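Local coordinates for ScaE cell-surface anchored scaffoldin protein (Ruminococcus flavefaciens, PDB 2ZF9) that probably anchors cellulosomes to the bacterial cell surface through a type III cohesin module, the part described here, that recognises the dockerins of other cellulosomal components, at residues A[16-21]-A[174-179]; A[100-105]-A[125-130]; A[132-137]-A[141-146]; A[148-151]-A[156-159]. All coordinates share one frame; numbering follows the deposited sequence.

Interaction 1: A[16-21]-A[174-179]; sequences QAYDAG and WTFTQG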
loop_
_atom_site.group_PDB
_atom_site.type_symbol
_atom_site.label_atom_id
_atom_site.label_comp_id
_atom_site.label_asym_id
_atom_site.label_seq_id
_atom_site.Cartn_x
_atom_site.Cartn_y
_atom_site.Cartn_z
ATOM N N GLN A 16 6.270 -12.542 -2.883
ATOM C CA GLN A 16 5.938 -13.902 -3.269
ATOM C C GLN A 16 4.572 -13.977 -3.971
ATOM O O GLN A 16 3.698 -13.142 -3.715
ATOM C CB GLN A 16 5.977 -14.786 -2.033
ATOM C CG GLN A 16 7.385 -14.821 -1.403
ATOM C CD GLN A 16 7.471 -15.680 -0.141
ATOM O OE1 GLN A 16 6.633 -16.550 0.091
ATOM N NE2 GLN A 16 8.487 -15.423 0.688
ATOM N N ALA A 17 4.406 -14.934 -4.885
ATOM C CA ALA A 17 3.164 -15.015 -5.645
ATOM C C ALA A 17 2.033 -15.390 -4.723
ATOM O O ALA A 17 2.188 -16.268 -3.868
ATOM C CB ALA A 17 3.284 -16.042 -6.778
ATOM N N TYR A 18 0.895 -14.722 -4.880
ATOM C CA TYR A 18 -0.294 -15.088 -4.144
ATOM C C TYR A 18 -0.879 -16.385 -4.713
ATOM O O TYR A 18 -1.020 -16.534 -5.938
ATOM C CB TYR A 18 -1.332 -13.989 -4.293
ATOM C CG TYR A 18 -2.536 -14.196 -3.428
ATOM C CD1 TYR A 18 -2.564 -13.675 -2.135
ATOM C CD2 TYR A 18 -3.639 -14.906 -3.892
ATOM C CE1 TYR A 18 -3.662 -13.842 -1.318
ATOM C CE2 TYR A 18 -4.766 -15.108 -3.073
ATOM C CZ TYR A 18 -4.763 -14.557 -1.791
ATOM O OH TYR A 18 -5.842 -14.702 -0.969
ATOM N N ASP A 19 -1.265 -17.295 -3.826
ATOM C CA ASP A 19 -1.904 -18.547 -4.235
ATOM C C ASP A 19 -3.406 -18.436 -4.287
ATOM O O ASP A 19 -4.071 -18.541 -3.262
ATOM C CB ASP A 19 -1.561 -19.659 -3.247
ATOM C CG ASP A 19 -2.190 -20.998 -3.634
ATOM O OD1 ASP A 19 -2.707 -21.138 -4.777
ATOM O OD2 ASP A 19 -2.148 -21.901 -2.784
ATOM N N ALA A 20 -3.941 -18.282 -5.490
ATOM C CA ALA A 20 -5.380 -18.195 -5.702
ATOM C C ALA A 20 -6.063 -19.575 -5.833
ATOM O O ALA A 20 -7.280 -19.654 -6.018
ATOM C CB ALA A 20 -5.652 -17.355 -6.938
ATOM N N GLY A 21 -5.289 -20.656 -5.744
ATOM C CA GLY A 21 -5.883 -21.992 -5.645
ATOM C C GLY A 21 -6.688 -22.222 -6.903
ATOM O O GLY A 21 -6.203 -21.921 -8.012
ATOM N N TRP A 174 -7.976 -11.194 -6.205
ATOM C CA TRP A 174 -7.846 -10.156 -7.230
ATOM C C TRP A 174 -6.823 -9.112 -6.770
ATOM O O TRP A 174 -5.955 -8.705 -7.536
ATOM C CB TRP A 174 -9.197 -9.454 -7.577
ATOM C CG TRP A 174 -8.932 -8.331 -8.551
ATOM C CD1 TRP A 174 -8.607 -7.039 -8.251
ATOM C CD2 TRP A 174 -8.849 -8.453 -9.980
ATOM N NE1 TRP A 174 -8.361 -6.335 -9.425
ATOM C CE2 TRP A 174 -8.494 -7.186 -10.493
ATOM C CE3 TRP A 174 -9.052 -9.520 -10.874
ATOM C CZ2 TRP A 174 -8.323 -6.950 -11.866
ATOM C CZ3 TRP A 174 -8.894 -9.293 -12.256
ATOM C CH2 TRP A 174 -8.558 -8.011 -12.737
ATOM N N THR A 175 -6.956 -8.649 -5.538
ATOM C CA THR A 175 -6.139 -7.530 -5.077
ATOM C C THR A 175 -4.634 -7.831 -5.223
ATOM O O THR A 175 -3.882 -7.036 -5.765
ATOM C CB THR A 175 -6.434 -7.265 -3.612
ATOM O OG1 THR A 175 -7.749 -6.754 -3.512
ATOM C CG2 THR A 175 -5.474 -6.206 -3.013
ATOM N N PHE A 176 -4.206 -8.989 -4.741
ATOM C CA PHE A 176 -2.786 -9.272 -4.675
ATOM C C PHE A 176 -2.240 -9.843 -5.979
ATOM O O PHE A 176 -1.016 -9.845 -6.185
ATOM C CB PHE A 176 -2.513 -10.228 -3.519
ATOM C CG PHE A 176 -2.653 -9.567 -2.149
ATOM C CD1 PHE A 176 -1.807 -8.541 -1.782
ATOM C CD2 PHE A 176 -3.608 -10.006 -1.240
ATOM C CE1 PHE A 176 -1.902 -7.917 -0.500
ATOM C CE2 PHE A 176 -3.720 -9.401 0.059
ATOM C CZ PHE A 176 -2.860 -8.356 0.410
ATOM N N THR A 177 -3.106 -10.355 -6.852
ATOM C CA THR A 177 -2.585 -10.881 -8.141
ATOM C C THR A 177 -2.676 -9.899 -9.309
ATOM O O THR A 177 -1.881 -9.975 -10.281
ATOM C CB THR A 177 -3.286 -12.177 -8.613
ATOM O OG1 THR A 177 -4.684 -11.914 -8.825
ATOM C CG2 THR A 177 -3.080 -13.336 -7.626
ATOM N N GLN A 178 -3.652 -9.006 -9.249
ATOM C CA GLN A 178 -3.917 -8.089 -10.360
ATOM C C GLN A 178 -4.184 -6.629 -9.960
ATOM O O GLN A 178 -4.174 -5.727 -10.814
ATOM C CB GLN A 178 -5.126 -8.593 -11.186
ATOM C CG GLN A 178 -4.955 -10.003 -11.824
ATOM C CD GLN A 178 -3.783 -10.098 -12.794
ATOM O OE1 GLN A 178 -3.312 -9.098 -13.320
ATOM N NE2 GLN A 178 -3.319 -11.335 -13.044
ATOM N N GLY A 179 -4.436 -6.376 -8.679
ATOM C CA GLY A 179 -4.968 -5.060 -8.327
ATOM C C GLY A 179 -3.952 -4.144 -7.682
ATOM O O GLY A 179 -4.335 -3.198 -6.985
HETATM O O HOH W 1 0.594 -12.251 -6.571
#

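Interaction 2: A[100-105]-A[125-130]; sequences KKAEAD and VLWSFV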
loop_
_atom_site.group_PDB
_atom_site.type_symbol
_atom_site.label_atom_id
_atom_site.label_comp_id
_atom_site.label_asym_id
_atom_site.label_seq_id
_atom_site.Cartn_x
_atom_site.Cartn_y
_atom_site.Cartn_z
ATOM N N LYS A 100 -7.463 0.230 13.375
ATOM C CA LYS A 100 -6.444 0.697 12.418
ATOM C C LYS A 100 -5.121 0.738 13.165
ATOM O O LYS A 100 -5.028 1.364 14.232
ATOM C CB LYS A 100 -6.753 2.113 11.913
ATOM C CG LYS A 100 -8.052 2.245 11.151
ATOM C CD LYS A 100 -8.349 3.658 10.685
ATOM C CE LYS A 100 -9.003 4.509 11.768
ATOM N NZ LYS A 100 -10.481 4.500 11.704
ATOM N N LYS A 101 -4.094 0.084 12.633
ATOM C CA LYS A 101 -2.767 0.234 13.255
ATOM C C LYS A 101 -1.635 0.194 12.234
ATOM O O LYS A 101 -1.739 -0.494 11.195
ATOM C CB LYS A 101 -2.535 -0.830 14.350
ATOM C CG LYS A 101 -2.652 -2.248 13.858
ATOM C CD LYS A 101 -2.000 -3.279 14.806
ATOM C CE LYS A 101 -1.802 -4.619 14.045
ATOM N NZ LYS A 101 -1.418 -5.777 14.915
ATOM N N ALA A 102 -0.569 0.950 12.512
ATOM C CA ALA A 102 0.632 0.923 11.691
ATOM C C ALA A 102 1.801 0.615 12.610
ATOM O O ALA A 102 1.947 1.225 13.700
ATOM C CB ALA A 102 0.828 2.286 11.007
ATOM N N GLU A 103 2.647 -0.313 12.186
ATOM C CA GLU A 103 3.722 -0.741 13.056
ATOM C C GLU A 103 4.969 -1.134 12.265
ATOM O O GLU A 103 4.902 -1.401 11.043
ATOM C CB GLU A 103 3.236 -1.882 13.942
ATOM C CG GLU A 103 3.062 -3.130 13.189
ATOM C CD GLU A 103 2.534 -4.284 14.032
ATOM O OE1 GLU A 103 1.701 -4.049 14.912
ATOM O OE2 GLU A 103 2.952 -5.439 13.788
ATOM N N ALA A 104 6.096 -1.169 12.978
ATOM C CA ALA A 104 7.394 -1.456 12.375
ATOM C C ALA A 104 7.427 -2.869 11.826
ATOM O O ALA A 104 6.743 -3.769 12.358
ATOM C CB ALA A 104 8.540 -1.258 13.446
ATOM N N ASP A 105 8.217 -3.060 10.760
ATOM C CA ASP A 105 8.455 -4.376 10.164
ATOM C C ASP A 105 9.978 -4.586 10.015
ATOM O O ASP A 105 10.596 -5.214 10.868
ATOM C CB ASP A 105 7.707 -4.523 8.816
ATOM C CG ASP A 105 7.772 -5.949 8.251
ATOM O OD1 ASP A 105 7.989 -6.911 9.025
ATOM O OD2 ASP A 105 7.634 -6.094 7.024
ATOM N N VAL A 125 -7.834 7.567 0.304
ATOM C CA VAL A 125 -6.535 7.320 0.963
ATOM C C VAL A 125 -6.714 6.444 2.224
ATOM O O VAL A 125 -7.413 6.827 3.181
ATOM C CB VAL A 125 -5.838 8.647 1.385
ATOM C CG1 VAL A 125 -4.554 8.367 2.194
ATOM C CG2 VAL A 125 -5.469 9.465 0.163
ATOM N N LEU A 126 -6.065 5.279 2.230
ATOM C CA LEU A 126 -6.110 4.402 3.379
ATOM C C LEU A 126 -5.030 4.795 4.399
ATOM O O LEU A 126 -5.308 4.905 5.626
ATOM C CB LEU A 126 -5.974 2.936 2.917
ATOM C CG LEU A 126 -6.360 1.819 3.883
ATOM C CD1 LEU A 126 -7.856 1.778 4.051
ATOM C CD2 LEU A 126 -5.805 0.425 3.415
ATOM N N TRP A 127 -3.793 4.995 3.913
ATOM C CA TRP A 127 -2.693 5.360 4.806
ATOM C C TRP A 127 -1.852 6.425 4.159
ATOM O O TRP A 127 -1.650 6.415 2.934
ATOM C CB TRP A 127 -1.805 4.161 5.119
ATOM C CG TRP A 127 -2.465 3.152 5.918
ATOM C CD1 TRP A 127 -3.034 1.969 5.468
ATOM C CD2 TRP A 127 -2.624 3.165 7.340
ATOM N NE1 TRP A 127 -3.570 1.288 6.530
ATOM C CE2 TRP A 127 -3.325 1.992 7.688
ATOM C CE3 TRP A 127 -2.248 4.068 8.356
ATOM C CZ2 TRP A 127 -3.653 1.674 9.024
ATOM C CZ3 TRP A 127 -2.575 3.754 9.677
ATOM C CH2 TRP A 127 -3.264 2.561 9.999
ATOM N N SER A 128 -1.393 7.366 4.980
ATOM C CA SER A 128 -0.442 8.344 4.539
ATOM C C SER A 128 0.853 8.175 5.371
ATOM O O SER A 128 0.801 7.838 6.546
ATOM C CB SER A 128 -1.097 9.730 4.738
ATOM O OG SER A 128 -0.146 10.727 4.634
ATOM N N PHE A 129 2.010 8.435 4.777
ATOM C CA PHE A 129 3.297 8.224 5.456
ATOM C C PHE A 129 4.368 9.050 4.743
ATOM O O PHE A 129 4.145 9.543 3.633
ATOM C CB PHE A 129 3.697 6.715 5.501
ATOM C CG PHE A 129 3.708 6.029 4.130
ATOM C CD1 PHE A 129 2.512 5.661 3.512
ATOM C CD2 PHE A 129 4.927 5.774 3.463
ATOM C CE1 PHE A 129 2.519 5.007 2.269
ATOM C CE2 PHE A 129 4.939 5.121 2.214
ATOM C CZ PHE A 129 3.727 4.754 1.619
ATOM N N VAL A 130 5.509 9.225 5.394
ATOM C CA VAL A 130 6.542 10.128 4.870
ATOM C C VAL A 130 7.838 9.345 4.652
ATOM O O VAL A 130 8.321 8.688 5.583
ATOM C CB VAL A 130 6.814 11.313 5.868
ATOM C CG1 VAL A 130 7.983 12.199 5.418
ATOM C CG2 VAL A 130 5.550 12.178 6.025
#

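Interaction 3: A[132-137]-A[141-146]; sequences QVPADA and DKYDVQ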
loop_
_atom_site.group_PDB
_atom_site.type_symbol
_atom_site.label_atom_id
_atom_site.label_comp_id
_atom_site.label_asym_id
_atom_site.label_seq_id
_atom_site.Cartn_x
_atom_site.Cartn_y
_atom_site.Cartn_z
ATOM N N GLN A 132 11.863 9.875 3.281
ATOM C CA GLN A 132 12.864 10.877 2.972
ATOM C C GLN A 132 13.891 10.385 1.922
ATOM O O GLN A 132 14.447 9.293 2.013
ATOM C CB GLN A 132 13.534 11.393 4.255
ATOM C CG GLN A 132 14.584 12.511 3.987
ATOM C CD GLN A 132 15.205 13.044 5.271
ATOM O OE1 GLN A 132 15.457 12.284 6.203
ATOM N NE2 GLN A 132 15.460 14.363 5.318
ATOM N N VAL A 133 14.088 11.210 0.916
ATOM C CA VAL A 133 14.989 10.947 -0.215
ATOM C C VAL A 133 16.435 11.203 0.233
ATOM O O VAL A 133 16.679 12.095 1.045
ATOM C CB VAL A 133 14.581 11.891 -1.357
ATOM C CG1 VAL A 133 15.535 11.814 -2.541
ATOM C CG2 VAL A 133 13.144 11.584 -1.794
ATOM N N PRO A 134 17.393 10.381 -0.224
ATOM C CA PRO A 134 18.788 10.591 0.251
ATOM C C PRO A 134 19.458 11.882 -0.230
ATOM O O PRO A 134 19.040 12.493 -1.215
ATOM C CB PRO A 134 19.539 9.380 -0.307
ATOM C CG PRO A 134 18.697 8.892 -1.459
ATOM C CD PRO A 134 17.272 9.195 -1.098
ATOM N N ALA A 135 20.511 12.291 0.472
ATOM C CA ALA A 135 21.187 13.546 0.162
ATOM C C ALA A 135 21.865 13.486 -1.228
ATOM O O ALA A 135 22.092 14.512 -1.864
ATOM C CB ALA A 135 22.193 13.910 1.282
ATOM N N ASP A 136 22.107 12.284 -1.739
ATOM C CA ASP A 136 22.816 12.147 -3.010
ATOM C C ASP A 136 21.915 12.004 -4.229
ATOM O O ASP A 136 22.411 11.729 -5.317
ATOM C CB ASP A 136 23.835 10.983 -2.934
ATOM C CG ASP A 136 23.174 9.621 -2.741
ATOM O OD1 ASP A 136 21.997 9.575 -2.322
ATOM O OD2 ASP A 136 23.841 8.591 -3.001
ATOM N N ALA A 137 20.603 12.183 -4.060
ATOM C CA ALA A 137 19.667 12.011 -5.164
ATOM C C ALA A 137 20.057 12.863 -6.371
ATOM O O ALA A 137 20.392 14.054 -6.213
ATOM C CB ALA A 137 18.237 12.353 -4.719
ATOM N N ASP A 141 17.026 9.544 -10.880
ATOM C CA ASP A 141 16.994 8.499 -9.823
ATOM C C ASP A 141 15.534 8.122 -9.556
ATOM O O ASP A 141 14.682 9.000 -9.603
ATOM C CB ASP A 141 17.659 8.981 -8.520
ATOM C CG ASP A 141 19.191 8.894 -8.565
ATOM O OD1 ASP A 141 19.740 8.198 -9.442
ATOM O OD2 ASP A 141 19.845 9.539 -7.729
ATOM N N LYS A 142 15.254 6.836 -9.316
ATOM C CA LYS A 142 13.890 6.365 -9.039
ATOM C C LYS A 142 13.956 5.394 -7.879
ATOM O O LYS A 142 14.757 4.492 -7.901
ATOM C CB LYS A 142 13.316 5.638 -10.253
ATOM C CG LYS A 142 11.851 5.201 -10.133
ATOM C CD LYS A 142 11.382 4.623 -11.483
ATOM C CE LYS A 142 9.975 4.115 -11.427
ATOM N NZ LYS A 142 9.514 3.790 -12.812
ATOM N N TYR A 143 13.121 5.609 -6.876
ATOM C CA TYR A 143 13.080 4.792 -5.657
ATOM C C TYR A 143 11.680 4.190 -5.561
ATOM O O TYR A 143 10.718 4.938 -5.369
ATOM C CB TYR A 143 13.310 5.699 -4.448
ATOM C CG TYR A 143 14.548 6.558 -4.549
ATOM C CD1 TYR A 143 15.808 6.049 -4.179
ATOM C CD2 TYR A 143 14.470 7.878 -5.002
ATOM C CE1 TYR A 143 16.965 6.852 -4.258
ATOM C CE2 TYR A 143 15.611 8.687 -5.086
ATOM C CZ TYR A 143 16.853 8.159 -4.732
ATOM O OH TYR A 143 17.976 8.936 -4.816
ATOM N N ASP A 144 11.567 2.862 -5.727
ATOM C CA ASP A 144 10.269 2.155 -5.755
ATOM C C ASP A 144 9.640 2.085 -4.349
ATOM O O ASP A 144 10.349 1.954 -3.337
ATOM C CB ASP A 144 10.438 0.709 -6.287
ATOM C CG ASP A 144 10.775 0.655 -7.748
ATOM O OD1 ASP A 144 10.308 1.526 -8.501
ATOM O OD2 ASP A 144 11.493 -0.276 -8.139
ATOM N N VAL A 145 8.310 2.170 -4.308
ATOM C CA VAL A 145 7.555 2.032 -3.044
ATOM C C VAL A 145 6.373 1.123 -3.382
ATOM O O VAL A 145 5.551 1.451 -4.253
ATOM C CB VAL A 145 7.062 3.443 -2.567
ATOM C CG1 VAL A 145 6.282 3.345 -1.235
ATOM C CG2 VAL A 145 8.245 4.414 -2.437
ATOM N N GLN A 146 6.283 0.004 -2.662
ATOM C CA GLN A 146 5.547 -1.154 -3.115
ATOM C C GLN A 146 4.704 -1.802 -2.014
ATOM O O GLN A 146 5.128 -1.909 -0.859
ATOM C CB GLN A 146 6.529 -2.212 -3.633
ATOM C CG GLN A 146 7.356 -1.760 -4.820
ATOM C CD GLN A 146 8.342 -2.840 -5.272
ATOM O OE1 GLN A 146 8.904 -3.581 -4.456
ATOM N NE2 GLN A 146 8.552 -2.918 -6.562
HETATM O O HOH W 2 20.367 7.950 -4.391
HETATM O O HOH W 3 22.211 8.603 -6.708
#

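Interaction 4: A[148-151]-A[156-159]; sequences AYQS and EDLF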
loop_
_atom_site.group_PDB
_atom_site.type_symbol
_atom_site.label_atom_id
_atom_site.label_comp_id
_atom_site.label_asym_id
_atom_site.label_seq_id
_atom_site.Cartn_x
_atom_site.Cartn_y
_atom_site.Cartn_z
ATOM N N ALA A 148 3.813 -5.411 -0.836
ATOM C CA ALA A 148 4.465 -6.714 -0.984
ATOM C C ALA A 148 3.595 -7.789 -0.324
ATOM O O ALA A 148 2.951 -7.511 0.676
ATOM C CB ALA A 148 5.853 -6.679 -0.301
ATOM N N TYR A 149 3.636 -9.016 -0.847
ATOM C CA TYR A 149 2.858 -10.136 -0.332
ATOM C C TYR A 149 3.823 -11.259 0.062
ATOM O O TYR A 149 4.770 -11.559 -0.661
ATOM C CB TYR A 149 1.852 -10.692 -1.410
ATOM C CG TYR A 149 1.079 -11.873 -0.856
ATOM C CD1 TYR A 149 0.005 -11.665 -0.017
ATOM C CD2 TYR A 149 1.455 -13.198 -1.125
ATOM C CE1 TYR A 149 -0.680 -12.711 0.577
ATOM C CE2 TYR A 149 0.762 -14.271 -0.528
ATOM C CZ TYR A 149 -0.303 -13.998 0.342
ATOM O OH TYR A 149 -1.042 -15.007 0.928
ATOM N N GLN A 150 3.561 -11.918 1.183
ATOM C CA GLN A 150 4.038 -13.296 1.337
ATOM C C GLN A 150 3.133 -14.110 2.234
ATOM O O GLN A 150 2.329 -13.543 2.942
ATOM C CB GLN A 150 5.474 -13.356 1.827
ATOM C CG GLN A 150 5.709 -12.886 3.219
ATOM C CD GLN A 150 7.097 -12.290 3.341
ATOM O OE1 GLN A 150 7.512 -11.499 2.498
ATOM N NE2 GLN A 150 7.829 -12.680 4.380
ATOM N N SER A 151 3.296 -15.441 2.199
ATOM C CA SER A 151 2.522 -16.346 3.052
ATOM C C SER A 151 3.010 -16.168 4.480
ATOM O O SER A 151 4.204 -16.226 4.734
ATOM C CB SER A 151 2.744 -17.816 2.630
ATOM O OG SER A 151 1.779 -18.704 3.216
ATOM N N GLU A 156 -0.753 -11.475 8.737
ATOM C CA GLU A 156 -1.018 -11.910 7.378
ATOM C C GLU A 156 -1.336 -10.762 6.450
ATOM O O GLU A 156 -1.948 -9.756 6.872
ATOM C CB GLU A 156 -2.206 -12.863 7.346
ATOM C CG GLU A 156 -1.938 -14.251 7.898
ATOM C CD GLU A 156 -3.251 -15.018 7.985
ATOM O OE1 GLU A 156 -3.548 -15.807 7.063
ATOM O OE2 GLU A 156 -4.030 -14.742 8.921
ATOM N N ASP A 157 -0.965 -10.944 5.177
ATOM C CA ASP A 157 -1.375 -10.044 4.130
ATOM C C ASP A 157 -2.806 -10.382 3.713
ATOM O O ASP A 157 -3.121 -11.525 3.313
ATOM C CB ASP A 157 -0.414 -10.117 2.946
ATOM C CG ASP A 157 1.013 -9.646 3.309
ATOM O OD1 ASP A 157 1.170 -8.522 3.842
ATOM O OD2 ASP A 157 1.964 -10.417 3.037
ATOM N N LEU A 158 -3.678 -9.395 3.840
ATOM C CA LEU A 158 -5.111 -9.615 3.705
ATOM C C LEU A 158 -5.773 -8.402 3.063
ATOM O O LEU A 158 -5.339 -7.268 3.257
ATOM C CB LEU A 158 -5.789 -9.804 5.075
ATOM C CG LEU A 158 -5.449 -11.009 5.950
ATOM C CD1 LEU A 158 -6.211 -10.868 7.251
ATOM C CD2 LEU A 158 -5.792 -12.341 5.249
ATOM N N PHE A 159 -6.828 -8.658 2.293
ATOM C CA PHE A 159 -7.688 -7.568 1.857
ATOM C C PHE A 159 -9.047 -8.178 1.575
ATOM O O PHE A 159 -9.261 -8.738 0.496
ATOM C CB PHE A 159 -7.170 -6.847 0.607
ATOM C CG PHE A 159 -7.900 -5.554 0.367
ATOM C CD1 PHE A 159 -7.391 -4.372 0.852
ATOM C CD2 PHE A 159 -9.138 -5.536 -0.278
ATOM C CE1 PHE A 159 -8.104 -3.151 0.708
ATOM C CE2 PHE A 159 -9.834 -4.319 -0.448
ATOM C CZ PHE A 159 -9.313 -3.140 0.071
HETATM O O HOH W 4 0.683 -6.687 1.806
HETATM O O HOH W 5 4.639 -8.870 2.836
HETATM O O HOH W 6 -2.570 -14.128 3.043
HETATM O O HOH W 7 0.116 -13.532 4.515
#

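Interaction 1: A[16-21]-A[174-179]
Tyr18 turns its CG trans to its own backbone N (chi1 -173°), while Phe176 sends its CG trans to its carbonyl carbon (chi1 -72°), and the two rings end up alongside each other between loop 16-21 and the C-terminal part of helix 166-178. Their planes differ by 18°, but the rings are slid apart and barely overlap, with centroids 5.8 Å apart. The closest approaches are oblique: Tyr18 CD1 lies 3.7 Å from Phe176 CB, and Tyr18 CE1 lies 3.8 Å from Phe176 CD2. At the root of the side chain, Tyr18 CB rests 3.8 Å from Thr177 CG2, the methyl branch; the OG1 branch bonds back to Ala173 O within the helix. A water joins the backbones, accepting from Tyr18 N (3.0 Å) and donating to Phe176 O (2.9 Å). The phenol OH of Tyr18 is held by Gln172 NE2. Replacing Tyr18 by an alanine is likely to leave a gap beside Phe176 and Thr177 and deprive Gln172 of its hydroxyl partner. Just beyond, Asp19 OD1 accepts from Gly21 N in an Asx turn. The slid, near-parallel aromatic pair, with Tyr149 meeting both rings, joins the N-terminal loop to helix 166-178 of this type III cohesin module.

Interaction 2: A[100-105]-A[125-130]
Strands 100-105 and 125-130 run in broadly the same direction, their axes 9.7 Å apart at closest approach and inclined by 33°, too far apart for backbone pairing, so side chains fill the interval. Most of the filling comes from Trp127, whose CG is trans to its carbonyl carbon (chi1 -68°) and whose indole reaches across to the other strand with the far end of its six-membered ring. Three neighbouring ring atoms do the touching. CZ2 of Trp127 comes within 3.6 Å of Lys101 O, CH2 of Trp127 lies 4.0 Å from Lys100 CB, and CZ3 of Trp127 lies 3.9 Å from Ala102 CB. This spacing and moderate twist are those of face-to-face packing in a beta sandwich, the cohesin architecture: strand 99-106 pairs with strand 109-115, whereas strand 124-132 pairs with strand 50-58. At the root of the tryptophan, Leu126 and Trp127 share Leu55 as partner, a classic beta bulge. Lys100 gives only the start of its chain to the contact; the chain turns near its end and carries NZ off to Ala94 O and Leu97 O. Lys101 points its CB away from strand 125-130, and its NZ forms a salt bridge with Glu103 OE1 (3.6 Å). Ala88 touches both Ala102 and Trp127, and Thr112 of strand 109-115 also packs on the indole.

Interaction 3: A[132-137]-A[141-146]
A type I beta turn from Pro134 to Ala137 lies in the connection between strands 124-132 and 142-149, and Tyr143, near the start of the second strand, packs its phenol end against it. The turn is closed by the backbone bond from Ala137 N to Pro134 O. With CG trans to its carbonyl carbon (chi1 -52°), Tyr143 meets Pro134 from the opposite direction: the hydroxyl OH lies 3.4 Å from Pro134 CG, and Tyr143 CZ lies 3.8 Å from Pro134 CD. Ala137 CB comes to the ring edge, near its plane, 3.4 Å from Tyr143 OH. Val133 crosses the tyrosine at about a right angle and sets its CG1 branch 4.0 Å from Tyr143 CE2. The hydroxyl, packed among these apolar groups, bonds a water lying at the ring edge in its plane, 2.6 Å from Tyr143 OH; that water donates in turn to Asp136 OD1. A second water donates to Asp141 OD2 (2.7 Å) and weakly to Asp136 O, linking the turn to the residue just before the strand. The same Asp141 OD2 also accepts from Gln138 N, in the short connection between the two segments. Behind the turn, Val133 packs on Leu41, Val51 and Ile185, one residue from each of strands 33-41, 50-58 and 180-187. Tyr143 bonds through its backbone to Ile185, and its side chain also touches Asp74 and Leu77.

Interaction 4: A[148-151]-A[156-159]
Asp157 presses its CB against the ring of Tyr149, 3.4 Å from CD1 and 3.5 Å from CE1 of that tyrosine. Setting CG trans to the carbonyl carbon (chi1 -64°) turns the carboxylate toward the backbone of 148-150, with Asp157 CG 3.9 Å from Ala148 O. The two oxygens divide the protein donors. OD1 accepts from His70 ND1 and, weakly, from a water that also donates to Ala148 O. OD2 accepts from Gln150 N at 2.9 Å, the N-H...O angle 169° and the donor nearly in line with the C-O bond; Arg152 NE adds a salt bridge, and a further water donates to OD2 and weakly to Ala148 O. Gln150 O comes within 3.1 Å of Asp157 OD2, a contact of two acceptors, not a bond. Arg152 is likely to offset this buried group's charge. Another water joins Tyr149 OH to Asp157 O, and one more links Gln150 O with Asp157 N. Were Asp157 an alanine, Gln150 N, His70 and the Arg152 charge would probably be left without their shared partner. The contact closes the connection from strand 142-149 to strand 158-160, both paired with strand 66-73, while Phe176 of helix 166-178 packs against Asp157.

In the fold
From the N terminus, the segment after strand 14-15 enters interaction 1, whose partner lies on helix 166-178 near the end of the chain; this long loop encloses the other three contacts. Within it they follow in series without crossing. Interaction 2 packs strand 99-106 over strand 124-132, interaction 3 closes the turn leading from strand 124-132 into 142-149, and interaction 4 closes the turn leading out of 142-149 to strand 158-160. Interactions 2 and 3 touch where Phe129 meets Val145. Interactions 3 and 4 use different ends of one strand, their centres about 24 Å apart, whereas interactions 1 and 4 are direct neighbours, Gln16 N probably bonding to Tyr149 O.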